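Local coordinates for haloacid delahogenase-like family hydrolase (Xanthomonas campestris pv. campestris, PDB 2PKE), which probably acts as a magnesium-dependent phosphatase of the haloacid dehalogenase-like hydrolase family, at residues Val16-Asp21 against Ala122-Asp127; Thr23-Glu28 against Glu146-Ser151; Ala126-Val131 against Ala239-Asp244; Phe182-Asn187 against Glu194-Ile199. One frame throughout, in Å; residues are numbered along the deposited sequence.

Contact 1. Residues Val16-Asp21 against Ala122-Asp127; sequences VGFDGD and AAIAAD. With MG (magnesium ion), chain C.
Ile124, on the last part of helix 117-125, reaches strand 15-18 with both of its branches and carries the whole contact from its side. Its CB splits into two arms. The short arm, CG2, points anti to the backbone N and meets Val16, lying 3.7 Å from Val16 CG2 and 4.0 Å from Val16 CB. The long arm runs through CG1, anti to the carbonyl carbon (chi1 -69°), and is extended at chi2 (160°), which carries CD1 to Phe18 CZ. There CD1 approaches the edge of the ring, near its plane, 3.9 Å from Phe18 CZ. Phe18 and Ile124 come from opposite directions, whereas Val16 crosses Ile124 at about a right angle. No hydrogen bond spans the segments; the contacts are between apolar side chains, and 120 Å² is buried in all.

Beyond the strand the chain turns into the magnesium site. The magnesium ion is bound by Asp19 OD2 at 2.0 Å and by the backbone oxygen Asp21 O at 2.1 Å; three waters and Asn187 complete six ligands. The other carboxylate oxygen, Asp19 OD1, accepts a hydrogen bond from a metal-bound water and forms a salt bridge with Lys163. Asp19, Asp21 and Thr23 fit the DxDx(T/V) signature of haloacid dehalogenase-like enzymes, placed at a strand end as in that family.

The strand itself is central in the parallel sheet, hydrogen-bonded to strand 129-135 along one edge and to strand 182-186 along the other. Helix 117-125 packs on it through Ile124, which also touches Val130 of strand 129-135 and both Trp236 and Val240 of helix 236-250.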
loop_
_atom_site.group_PDB
_atom_site.type_symbol
_atom_site.label_atom_id
_atom_site.label_comp_id
_atom_site.label_asym_id
_atom_site.label_seq_id
_atom_site.Cartn_x
_atom_site.Cartn_y
_atom_site.Cartn_z
ATOM N N VAL A 16 10.911 -18.916 -4.835
ATOM C CA VAL A 16 10.943 -18.241 -6.111
ATOM C C VAL A 16 9.985 -17.060 -6.027
ATOM O O VAL A 16 8.806 -17.227 -5.718
ATOM C CB VAL A 16 10.577 -19.164 -7.251
ATOM C CG1 VAL A 16 10.659 -18.399 -8.581
ATOM C CG2 VAL A 16 11.478 -20.404 -7.266
ATOM N N GLY A 17 10.513 -15.876 -6.287
ATOM C CA GLY A 17 9.740 -14.681 -6.253
ATOM C C GLY A 17 9.373 -14.310 -7.660
ATOM O O GLY A 17 10.138 -14.577 -8.574
ATOM N N PHE A 18 8.183 -13.712 -7.841
ATOM C CA PHE A 18 7.726 -13.276 -9.127
ATOM C C PHE A 18 7.357 -11.815 -9.038
ATOM O O PHE A 18 6.617 -11.414 -8.131
ATOM C CB PHE A 18 6.473 -14.050 -9.552
ATOM C CG PHE A 18 6.713 -15.512 -9.788
ATOM C CD1 PHE A 18 6.730 -16.405 -8.744
ATOM C CD2 PHE A 18 6.956 -15.979 -11.063
ATOM C CE1 PHE A 18 6.965 -17.763 -8.981
ATOM C CE2 PHE A 18 7.173 -17.316 -11.288
ATOM C CZ PHE A 18 7.174 -18.201 -10.229
ATOM N N ASP A 19 7.777 -11.029 -10.009
ATOM C CA ASP A 19 7.152 -9.718 -10.261
ATOM C C ASP A 19 5.729 -9.896 -10.816
ATOM O O ASP A 19 5.339 -10.979 -11.274
ATOM C CB ASP A 19 8.023 -8.933 -11.252
ATOM C CG ASP A 19 7.485 -7.565 -11.600
ATOM O OD1 ASP A 19 7.015 -6.824 -10.697
ATOM O OD2 ASP A 19 7.524 -7.197 -12.818
ATOM N N GLY A 20 4.911 -8.850 -10.759
ATOM C CA GLY A 20 3.567 -8.961 -11.377
ATOM C C GLY A 20 3.491 -8.268 -12.734
ATOM O O GLY A 20 3.409 -8.912 -13.785
ATOM N N ASP A 21 3.475 -6.951 -12.699
ATOM C CA ASP A 21 3.236 -6.135 -13.893
ATOM C C ASP A 21 4.286 -6.436 -14.954
ATOM O O ASP A 21 5.504 -6.337 -14.700
ATOM C CB ASP A 21 3.335 -4.644 -13.553
ATOM C CG ASP A 21 2.167 -4.093 -12.722
ATOM O OD1 ASP A 21 1.050 -4.588 -12.705
ATOM O OD2 ASP A 21 2.372 -3.031 -12.106
ATOM N N ALA A 122 2.606 -22.832 -11.596
ATOM C CA ALA A 122 2.160 -24.101 -11.022
ATOM C C ALA A 122 3.295 -25.113 -11.024
ATOM O O ALA A 122 3.479 -25.881 -10.066
ATOM C CB ALA A 122 0.894 -24.660 -11.843
ATOM N N ALA A 123 4.030 -25.173 -12.139
ATOM C CA ALA A 123 5.154 -26.119 -12.257
ATOM C C ALA A 123 6.227 -25.829 -11.210
ATOM O O ALA A 123 6.722 -26.747 -10.545
ATOM C CB ALA A 123 5.760 -26.102 -13.698
ATOM N N ILE A 124 6.581 -24.544 -11.058
ATOM C CA ILE A 124 7.580 -24.141 -10.078
ATOM C C ILE A 124 7.076 -24.397 -8.659
ATOM O O ILE A 124 7.810 -24.962 -7.836
ATOM C CB ILE A 124 7.990 -22.700 -10.252
ATOM C CG1 ILE A 124 8.785 -22.565 -11.562
ATOM C CG2 ILE A 124 8.801 -22.222 -9.018
ATOM C CD1 ILE A 124 8.865 -21.134 -12.158
ATOM N N ALA A 125 5.814 -24.052 -8.416
ATOM C CA ALA A 125 5.224 -24.145 -7.081
ATOM C C ALA A 125 5.177 -25.577 -6.582
ATOM O O ALA A 125 5.011 -25.792 -5.408
ATOM C CB ALA A 125 3.869 -23.558 -7.074
ATOM N N ALA A 126 5.305 -26.550 -7.471
ATOM C CA ALA A 126 5.354 -27.972 -7.096
ATOM C C ALA A 126 6.618 -28.305 -6.303
ATOM O O ALA A 126 6.589 -29.192 -5.455
ATOM C CB ALA A 126 5.266 -28.863 -8.370
ATOM N N ASP A 127 7.722 -27.592 -6.570
ATOM C CA ASP A 127 9.041 -27.885 -5.959
ATOM C C ASP A 127 9.630 -26.806 -5.043
ATOM O O ASP A 127 10.608 -27.060 -4.341
ATOM C CB ASP A 127 10.077 -28.137 -7.066
ATOM C CG ASP A 127 9.711 -29.295 -7.949
ATOM O OD1 ASP A 127 9.400 -30.338 -7.390
ATOM O OD2 ASP A 127 9.728 -29.163 -9.189
HETATM MG MG MG C . 7.274 -5.590 -13.960
HETATM O O HOH W 1 6.462 -4.768 -12.155
HETATM O O HOH W 2 9.256 -4.973 -13.299
HETATM O O HOH W 3 7.083 -3.988 -15.257
#

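Contact 2. Residues Thr23-Glu28 against Glu146-Ser151; sequences TLWKSE and EQSGLS
Ser148 packs its CB against the six-membered ring of Trp25 while its hydroxyl is bonded within its own chain, leaving a serine to make an essentially apolar contact. CB makes the nearest approach, 3.8 Å from Trp25 CE3, at a slant that is neither over the ring face nor at its edge. With chi1 at 68°, Ser148 OG sits between the backbone N and the carbonyl carbon, where it accepts a hydrogen bond from Leu150 N (3.0 Å, N-H...O angle 160°). That bond forms an ST turn at the end of helix 138-148, spanning Gly149 with its positive phi (88°); OG is also bonded to Ile145 O.

The turn brings Leu150 back toward the loop. Its CD1 touches Leu24 CB at 4.0 Å and comes to the edge of the Trp25 ring, near its plane, 4.4 Å from Trp25 CE3. Thr23 closes the DxDx(T/V) pattern of the haloacid dehalogenase-like fold and bonds to Asp19 and Asn187 of the magnesium site; the rest of 23-28 leads on toward helix 28-42. The indole N-H points away from the Ser148 contact: Trp25 NE1 is hydrogen-bonded to Asp21 OD1, which also pairs with Lys144. Leu24 meanwhile packs on Val117 and Val121 of helix 117-125.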
loop_
_atom_site.group_PDB
_atom_site.type_symbol
_atom_site.label_atom_id
_atom_site.label_comp_id
_atom_site.label_asym_id
_atom_site.label_seq_id
_atom_site.Cartn_x
_atom_site.Cartn_y
_atom_site.Cartn_z
ATOM N N THR A 23 5.229 -9.216 -16.102
ATOM C CA THR A 23 5.875 -10.500 -15.832
ATOM C C THR A 23 4.775 -11.613 -15.792
ATOM O O THR A 23 4.818 -12.577 -16.578
ATOM C CB THR A 23 6.690 -10.509 -14.510
ATOM O OG1 THR A 23 7.777 -9.579 -14.596
ATOM C CG2 THR A 23 7.213 -11.922 -14.232
ATOM N N LEU A 24 3.812 -11.468 -14.876
ATOM C CA LEU A 24 2.655 -12.373 -14.801
ATOM C C LEU A 24 1.462 -11.912 -15.662
ATOM O O LEU A 24 0.696 -12.738 -16.139
ATOM C CB LEU A 24 2.192 -12.564 -13.349
ATOM C CG LEU A 24 3.226 -13.039 -12.322
ATOM C CD1 LEU A 24 2.590 -12.961 -10.951
ATOM C CD2 LEU A 24 3.685 -14.433 -12.644
ATOM N N TRP A 25 1.283 -10.605 -15.812
ATOM C CA TRP A 25 0.132 -10.084 -16.561
ATOM C C TRP A 25 0.588 -8.843 -17.304
ATOM O O TRP A 25 1.620 -8.271 -16.981
ATOM C CB TRP A 25 -1.072 -9.765 -15.603
ATOM C CG TRP A 25 -0.715 -8.918 -14.427
ATOM C CD1 TRP A 25 -0.362 -7.601 -14.463
ATOM C CD2 TRP A 25 -0.614 -9.322 -13.059
ATOM N NE1 TRP A 25 -0.068 -7.153 -13.214
ATOM C CE2 TRP A 25 -0.225 -8.180 -12.320
ATOM C CE3 TRP A 25 -0.851 -10.528 -12.377
ATOM C CZ2 TRP A 25 -0.027 -8.204 -10.939
ATOM C CZ3 TRP A 25 -0.676 -10.545 -11.009
ATOM C CH2 TRP A 25 -0.240 -9.409 -10.301
ATOM N N LYS A 26 -0.212 -8.405 -18.263
ATOM C CA LYS A 26 0.061 -7.186 -19.036
ATOM C C LYS A 26 -0.296 -5.949 -18.213
ATOM O O LYS A 26 -1.313 -5.930 -17.521
ATOM C CB LYS A 26 -0.700 -7.210 -20.353
ATOM C CG LYS A 26 -0.385 -8.453 -21.161
ATOM C CD LYS A 26 -0.919 -8.375 -22.565
ATOM C CE LYS A 26 -0.867 -9.755 -23.249
ATOM N N SER A 27 0.568 -4.945 -18.273
ATOM C CA SER A 27 0.389 -3.705 -17.512
ATOM C C SER A 27 0.814 -2.504 -18.318
ATOM O O SER A 27 0.102 -1.535 -18.424
ATOM C CB SER A 27 1.222 -3.727 -16.246
ATOM O OG SER A 27 1.138 -2.505 -15.564
ATOM N N GLU A 28 2.004 -2.595 -18.869
ATOM C CA GLU A 28 2.576 -1.497 -19.601
ATOM C C GLU A 28 1.692 -1.077 -20.777
ATOM O O GLU A 28 1.609 0.087 -21.087
ATOM C CB GLU A 28 3.971 -1.867 -20.113
ATOM C CG GLU A 28 4.735 -0.664 -20.607
ATOM C CD GLU A 28 4.986 0.390 -19.501
ATOM O OE1 GLU A 28 5.119 0.025 -18.294
ATOM O OE2 GLU A 28 5.068 1.597 -19.850
ATOM N N GLU A 146 -6.068 -10.591 -7.768
ATOM C CA GLU A 146 -7.422 -11.199 -7.716
ATOM C C GLU A 146 -8.067 -11.235 -9.116
ATOM O O GLU A 146 -8.531 -12.278 -9.529
ATOM C CB GLU A 146 -8.274 -10.496 -6.639
ATOM C CG GLU A 146 -9.633 -11.217 -6.203
ATOM C CD GLU A 146 -9.495 -12.614 -5.467
ATOM O OE1 GLU A 146 -8.560 -12.817 -4.640
ATOM O OE2 GLU A 146 -10.351 -13.506 -5.720
ATOM N N GLN A 147 -8.015 -10.138 -9.871
ATOM C CA GLN A 147 -8.516 -10.078 -11.253
ATOM C C GLN A 147 -7.833 -11.089 -12.160
ATOM O O GLN A 147 -8.388 -11.462 -13.182
ATOM C CB GLN A 147 -8.258 -8.693 -11.912
ATOM C CG GLN A 147 -8.961 -7.431 -11.339
ATOM C CD GLN A 147 -8.472 -6.092 -11.994
ATOM O OE1 GLN A 147 -7.657 -5.341 -11.411
ATOM N NE2 GLN A 147 -8.968 -5.809 -13.212
ATOM N N SER A 148 -6.599 -11.466 -11.830
ATOM C CA SER A 148 -5.739 -12.249 -12.717
ATOM C C SER A 148 -6.175 -13.678 -12.804
ATOM O O SER A 148 -5.913 -14.317 -13.802
ATOM C CB SER A 148 -4.247 -12.227 -12.291
ATOM O OG SER A 148 -4.036 -12.921 -11.071
ATOM N N GLY A 149 -6.788 -14.182 -11.736
ATOM C CA GLY A 149 -7.063 -15.603 -11.569
ATOM C C GLY A 149 -5.947 -16.396 -10.917
ATOM O O GLY A 149 -6.146 -17.541 -10.523
ATOM N N LEU A 150 -4.777 -15.780 -10.733
ATOM C CA LEU A 150 -3.622 -16.460 -10.135
ATOM C C LEU A 150 -3.558 -16.440 -8.594
ATOM O O LEU A 150 -2.592 -16.899 -8.047
ATOM C CB LEU A 150 -2.312 -15.825 -10.665
ATOM C CG LEU A 150 -2.065 -15.801 -12.189
ATOM C CD1 LEU A 150 -0.892 -14.927 -12.473
ATOM C CD2 LEU A 150 -1.811 -17.194 -12.747
ATOM N N SER A 151 -4.573 -15.906 -7.910
ATOM C CA SER A 151 -4.623 -15.876 -6.417
ATOM C C SER A 151 -4.423 -17.190 -5.726
ATOM O O SER A 151 -3.849 -17.249 -4.662
ATOM C CB SER A 151 -5.973 -15.333 -5.913
ATOM O OG SER A 151 -5.987 -13.954 -6.057
#

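Contact 3. Residues Ala126-Val131 against Ala239-Asp244; sequences ADYAVV and AVRALD
Tyr128 is joined to helix 236-250 by both its ring and its hydroxyl, and alone contributes 85 of the 189 Å² buried here. The polar interaction is a hydrogen bond from Tyr128 OH to Asp244 OD2, 2.7 Å long. OD2 lies at the ring edge, in its plane, and receives the bond on its anti lone pair, the one directed away from OD1. Ring and carboxylate planes stand 69° apart. The other oxygen, Asp244 OD1, is bonded to the backbone N of both Ala12 and Ile13, so the carboxylate also ties the helix to the chain leading into strand 15-18, which should restrict its rotation.

The apolar interaction is a CH-pi contact. Val240 CG1 stands over one face of the phenol ring, 3.5 Å from its centroid and 24° off the normal, displaced toward the CE2-CZ side; Tyr128 CE2 is 3.3 Å from it, a close approach. Val240 has CG1 anti to its backbone N (chi1 166°), which brings this methyl up to the ring one helical turn before Asp244.

In the alpha/beta Rossmann-like fold of this family, helix 236-250 packs on the parallel sheet, and here it meets the residue leading into strand 129-135. Val240 also touches Ile204 of strand 202-205 and Ile124 of helix 117-125.

Farther out, the opposite charges of Asp127 and Arg241 face each other without direct contact, Asp127 OD2 and Arg241 NH2 remaining 4.7 Å apart. Arg241 is exposed to solvent, and its aliphatic CG approaches Tyr128 OH at 4.3 Å.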
loop_
_atom_site.group_PDB
_atom_site.type_symbol
_atom_site.label_atom_id
_atom_site.label_comp_id
_atom_site.label_asym_id
_atom_site.label_seq_id
_atom_site.Cartn_x
_atom_site.Cartn_y
_atom_site.Cartn_z
ATOM N N ALA A 126 5.305 -26.550 -7.471
ATOM C CA ALA A 126 5.354 -27.972 -7.096
ATOM C C ALA A 126 6.618 -28.305 -6.303
ATOM O O ALA A 126 6.589 -29.192 -5.455
ATOM C CB ALA A 126 5.266 -28.863 -8.370
ATOM N N ASP A 127 7.722 -27.592 -6.570
ATOM C CA ASP A 127 9.041 -27.885 -5.959
ATOM C C ASP A 127 9.630 -26.806 -5.043
ATOM O O ASP A 127 10.608 -27.060 -4.341
ATOM C CB ASP A 127 10.077 -28.137 -7.066
ATOM C CG ASP A 127 9.711 -29.295 -7.949
ATOM O OD1 ASP A 127 9.400 -30.338 -7.390
ATOM O OD2 ASP A 127 9.728 -29.163 -9.189
ATOM N N TYR A 128 9.070 -25.597 -5.137
ATOM C CA TYR A 128 9.587 -24.405 -4.475
ATOM C C TYR A 128 8.428 -23.627 -3.861
ATOM O O TYR A 128 7.326 -23.669 -4.415
ATOM C CB TYR A 128 10.248 -23.514 -5.508
ATOM C CG TYR A 128 11.350 -24.213 -6.235
ATOM C CD1 TYR A 128 12.610 -24.312 -5.665
ATOM C CD2 TYR A 128 11.130 -24.826 -7.458
ATOM C CE1 TYR A 128 13.651 -24.988 -6.323
ATOM C CE2 TYR A 128 12.185 -25.489 -8.131
ATOM C CZ TYR A 128 13.427 -25.593 -7.546
ATOM O OH TYR A 128 14.495 -26.294 -8.181
ATOM N N ALA A 129 8.674 -22.929 -2.747
ATOM C CA ALA A 129 7.794 -21.865 -2.266
ATOM C C ALA A 129 7.769 -20.802 -3.318
ATOM O O ALA A 129 8.790 -20.581 -3.993
ATOM C CB ALA A 129 8.304 -21.250 -0.977
ATOM N N VAL A 130 6.631 -20.124 -3.453
ATOM C CA VAL A 130 6.517 -18.998 -4.419
ATOM C C VAL A 130 5.983 -17.742 -3.717
ATOM O O VAL A 130 5.206 -17.836 -2.786
ATOM C CB VAL A 130 5.647 -19.333 -5.647
ATOM C CG1 VAL A 130 6.287 -20.459 -6.488
ATOM C CG2 VAL A 130 4.188 -19.656 -5.236
ATOM N N VAL A 131 6.423 -16.555 -4.141
ATOM C CA VAL A 131 5.934 -15.311 -3.568
ATOM C C VAL A 131 5.797 -14.292 -4.712
ATOM O O VAL A 131 6.608 -14.240 -5.618
ATOM C CB VAL A 131 6.869 -14.764 -2.400
ATOM C CG1 VAL A 131 8.381 -14.719 -2.821
ATOM C CG2 VAL A 131 6.347 -13.384 -1.871
ATOM N N ALA A 239 14.697 -22.975 -15.930
ATOM C CA ALA A 239 15.678 -21.973 -15.487
ATOM C C ALA A 239 15.835 -22.039 -13.992
ATOM O O ALA A 239 16.945 -22.002 -13.516
ATOM C CB ALA A 239 15.306 -20.540 -15.971
ATOM N N VAL A 240 14.732 -22.206 -13.270
ATOM C CA VAL A 240 14.776 -22.329 -11.803
ATOM C C VAL A 240 15.599 -23.558 -11.416
ATOM O O VAL A 240 16.476 -23.490 -10.528
ATOM C CB VAL A 240 13.356 -22.384 -11.162
ATOM C CG1 VAL A 240 13.429 -22.870 -9.615
ATOM C CG2 VAL A 240 12.679 -21.036 -11.306
ATOM N N ARG A 241 15.327 -24.667 -12.107
ATOM C CA ARG A 241 16.010 -25.911 -11.857
ATOM C C ARG A 241 17.502 -25.791 -12.125
ATOM O O ARG A 241 18.288 -26.386 -11.412
ATOM C CB ARG A 241 15.468 -27.004 -12.752
ATOM C CG ARG A 241 14.179 -27.534 -12.326
ATOM C CD ARG A 241 13.636 -28.560 -13.320
ATOM N NE ARG A 241 12.214 -28.495 -13.174
ATOM C CZ ARG A 241 11.347 -28.180 -14.125
ATOM N NH1 ARG A 241 11.731 -28.010 -15.399
ATOM N NH2 ARG A 241 10.065 -28.107 -13.783
ATOM N N ALA A 242 17.868 -25.052 -13.184
ATOM C CA ALA A 242 19.246 -24.904 -13.578
ATOM C C ALA A 242 19.977 -24.065 -12.534
ATOM O O ALA A 242 21.108 -24.390 -12.167
ATOM C CB ALA A 242 19.364 -24.232 -15.012
ATOM N N LEU A 243 19.321 -23.004 -12.065
ATOM C CA LEU A 243 19.867 -22.145 -11.017
ATOM C C LEU A 243 20.027 -22.918 -9.727
ATOM O O LEU A 243 21.048 -22.779 -9.050
ATOM C CB LEU A 243 19.030 -20.882 -10.840
ATOM C CG LEU A 243 19.215 -19.874 -12.020
ATOM C CD1 LEU A 243 18.089 -18.784 -11.925
ATOM C CD2 LEU A 243 20.608 -19.292 -12.041
ATOM N N ASP A 244 19.038 -23.744 -9.405
ATOM C CA ASP A 244 19.109 -24.584 -8.255
ATOM C C ASP A 244 20.269 -25.546 -8.326
ATOM O O ASP A 244 20.915 -25.781 -7.327
ATOM C CB ASP A 244 17.803 -25.328 -8.100
ATOM C CG ASP A 244 17.704 -26.110 -6.790
ATOM O OD1 ASP A 244 18.613 -26.097 -5.954
ATOM O OD2 ASP A 244 16.676 -26.763 -6.629
HETATM O O HOH W 4 9.477 -27.254 -10.699
#

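Contact 4. Residues Phe182-Asn187 against Glu194-Ile199; sequences FVMIGN and EPVLAI. With MG (magnesium ion), chain C.
Val196 sets its two methyls against strand 182-186, one chiefly to each of two inward-facing residues, and this forms the compact part of the contact. CG2 lies 3.7 Å from Met184 CB. CG1, anti to the backbone N (chi1 175°), is 3.8 Å from Phe182 CE2 and meets the ring obliquely, neither flat over its face nor at its edge. Both strand side chains cross the valine at about a right angle. Phe182 and Met184 are two residues apart on the strand, so their side chains emerge on the same side of the sheet, and Val196 CG2 reaches across to both, 4.0 Å from Phe182 CE2. No hydrogen bond joins the segments.

Met184, modelled as selenomethionine, starts toward the helix but bends at chi2 (72°). Only its first carbons pack on Val196, while the selenium end turns away toward Asp19.

The other side of the contact is looser. Glu194 and Ala198 lie on the exposed face of the helix, and the partly exposed Ile199 follows its last turn without packing closely on the strand. At the far end of the strand the chain opens onto the metal: Asn187 OD1 binds the magnesium ion at 2.1 Å, and its ND2 donates to a metal-bound water.

Strand 182-186, helix 189-198 and strand 202-205 form a right-handed beta-alpha-beta unit of the parallel sheet. Strand 182-186 lies between strands 15-18 and 202-205, while Tyr168 of helix 165-175 touches both Met184 and Val196 beside the helix.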
loop_
_atom_site.group_PDB
_atom_site.type_symbol
_atom_site.label_atom_id
_atom_site.label_comp_id
_atom_site.label_asym_id
_atom_site.label_seq_id
_atom_site.Cartn_x
_atom_site.Cartn_y
_atom_site.Cartn_z
ATOM N N PHE A 182 17.184 -18.002 -2.939
ATOM C CA PHE A 182 16.093 -17.286 -3.527
ATOM C C PHE A 182 16.401 -16.910 -4.960
ATOM O O PHE A 182 17.510 -16.460 -5.257
ATOM C CB PHE A 182 15.788 -16.066 -2.654
ATOM C CG PHE A 182 14.821 -15.118 -3.233
ATOM C CD1 PHE A 182 13.469 -15.404 -3.322
ATOM C CD2 PHE A 182 15.263 -13.902 -3.679
ATOM C CE1 PHE A 182 12.591 -14.469 -3.842
ATOM C CE2 PHE A 182 14.399 -12.967 -4.186
ATOM C CZ PHE A 182 13.042 -13.248 -4.241
ATOM N N VAL A 183 15.425 -17.160 -5.836
ATOM C CA VAL A 183 15.448 -16.702 -7.217
ATOM C C VAL A 183 14.308 -15.708 -7.381
ATOM O O VAL A 183 13.198 -15.956 -6.959
ATOM C CB VAL A 183 15.259 -17.869 -8.250
ATOM C CG1 VAL A 183 15.417 -17.355 -9.658
ATOM C CG2 VAL A 183 16.282 -19.003 -8.018
HETATM N N MSE A 184 14.582 -14.603 -8.056
HETATM C CA MSE A 184 13.547 -13.625 -8.397
HETATM C C MSE A 184 13.333 -13.590 -9.914
HETATM O O MSE A 184 14.333 -13.511 -10.662
HETATM C CB MSE A 184 13.947 -12.244 -7.894
HETATM C CG MSE A 184 12.934 -11.153 -8.296
HETATM SE SE MSE A 184 11.228 -11.165 -7.371
HETATM C CE MSE A 184 10.666 -9.613 -8.378
ATOM N N ILE A 185 12.049 -13.633 -10.339
ATOM C CA ILE A 185 11.676 -13.598 -11.767
ATOM C C ILE A 185 11.010 -12.274 -12.077
ATOM O O ILE A 185 10.045 -11.895 -11.421
ATOM C CB ILE A 185 10.744 -14.746 -12.179
ATOM C CG1 ILE A 185 11.355 -16.118 -11.855
ATOM C CG2 ILE A 185 10.396 -14.642 -13.687
ATOM C CD1 ILE A 185 10.500 -17.286 -12.248
ATOM N N GLY A 186 11.536 -11.551 -13.061
ATOM C CA GLY A 186 10.909 -10.316 -13.475
ATOM C C GLY A 186 11.340 -9.753 -14.807
ATOM O O GLY A 186 12.245 -10.251 -15.458
ATOM N N ASN A 187 10.667 -8.692 -15.221
ATOM C CA ASN A 187 10.916 -8.085 -16.517
ATOM C C ASN A 187 11.847 -6.902 -16.495
ATOM O O ASN A 187 12.200 -6.421 -17.564
ATOM C CB ASN A 187 9.605 -7.648 -17.157
ATOM C CG ASN A 187 8.939 -6.491 -16.429
ATOM O OD1 ASN A 187 8.344 -6.691 -15.367
ATOM N ND2 ASN A 187 9.007 -5.286 -17.002
ATOM N N GLU A 194 18.661 -6.980 -10.659
ATOM C CA GLU A 194 19.927 -6.438 -10.177
ATOM C C GLU A 194 19.982 -6.348 -8.649
ATOM O O GLU A 194 20.976 -6.718 -8.063
ATOM C CB GLU A 194 20.215 -5.062 -10.776
ATOM C CG GLU A 194 20.669 -5.023 -12.224
ATOM C CD GLU A 194 20.837 -3.564 -12.732
ATOM O OE1 GLU A 194 20.991 -2.649 -11.859
ATOM O OE2 GLU A 194 20.824 -3.352 -13.982
ATOM N N PRO A 195 18.920 -5.849 -7.990
ATOM C CA PRO A 195 18.975 -5.778 -6.508
ATOM C C PRO A 195 19.063 -7.125 -5.790
ATOM O O PRO A 195 19.636 -7.216 -4.708
ATOM C CB PRO A 195 17.675 -5.082 -6.160
ATOM C CG PRO A 195 17.270 -4.342 -7.419
ATOM C CD PRO A 195 17.704 -5.223 -8.515
ATOM N N VAL A 196 18.504 -8.167 -6.390
ATOM C CA VAL A 196 18.564 -9.507 -5.825
ATOM C C VAL A 196 19.979 -10.092 -6.031
ATOM O O VAL A 196 20.509 -10.738 -5.131
ATOM C CB VAL A 196 17.450 -10.419 -6.443
ATOM C CG1 VAL A 196 17.578 -11.905 -5.949
ATOM C CG2 VAL A 196 16.084 -9.844 -6.117
ATOM N N LEU A 197 20.546 -9.925 -7.225
ATOM C CA LEU A 197 21.943 -10.294 -7.476
ATOM C C LEU A 197 22.815 -9.574 -6.466
ATOM O O LEU A 197 23.699 -10.164 -5.871
ATOM C CB LEU A 197 22.389 -9.964 -8.909
ATOM C CG LEU A 197 21.640 -10.718 -10.033
ATOM C CD1 LEU A 197 22.179 -10.379 -11.394
ATOM C CD2 LEU A 197 21.712 -12.166 -9.780
ATOM N N ALA A 198 22.513 -8.311 -6.207
ATOM C CA ALA A 198 23.326 -7.513 -5.272
ATOM C C ALA A 198 23.395 -8.019 -3.843
ATOM O O ALA A 198 24.403 -7.832 -3.182
ATOM C CB ALA A 198 22.826 -6.040 -5.283
ATOM N N ILE A 199 22.333 -8.653 -3.352
ATOM C CA ILE A 199 22.312 -9.233 -1.997
ATOM C C ILE A 199 22.700 -10.710 -1.946
ATOM O O ILE A 199 22.740 -11.305 -0.875
ATOM C CB ILE A 199 20.967 -9.033 -1.280
ATOM C CG1 ILE A 199 19.843 -9.831 -1.960
ATOM C CG2 ILE A 199 20.622 -7.506 -1.132
ATOM C CD1 ILE A 199 18.579 -9.903 -1.070
HETATM MG MG MG C . 7.274 -5.590 -13.960
HETATM O O HOH W 3 7.083 -3.988 -15.257
HETATM O O HOH W 2 9.256 -4.973 -13.299
HETATM O O HOH W 1 6.462 -4.768 -12.155
#

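In the fold
The magnesium ion joins contacts 1 and 4: Asp19 OD2 and Asn187 OD1, both bound to it, are 2.7 Å apart, and the three waters on the metal belong to both. Their strands are neighbours, linked by a probable backbone hydrogen bond between Ile185 N and Gly17 O at 2.8 Å. Contact 2 reaches the same site through Thr23 OG1, 3.0 Å from Asn187 OD1, and packs on contact 1 where Phe18 CD2 meets Leu24 CD2 at 3.9 Å. Contact 3 is away from the metal; its centre is about 8 Å from that of contact 1, with which it shares Ala126 and Asp127, and about 20 Å from that of contact 2.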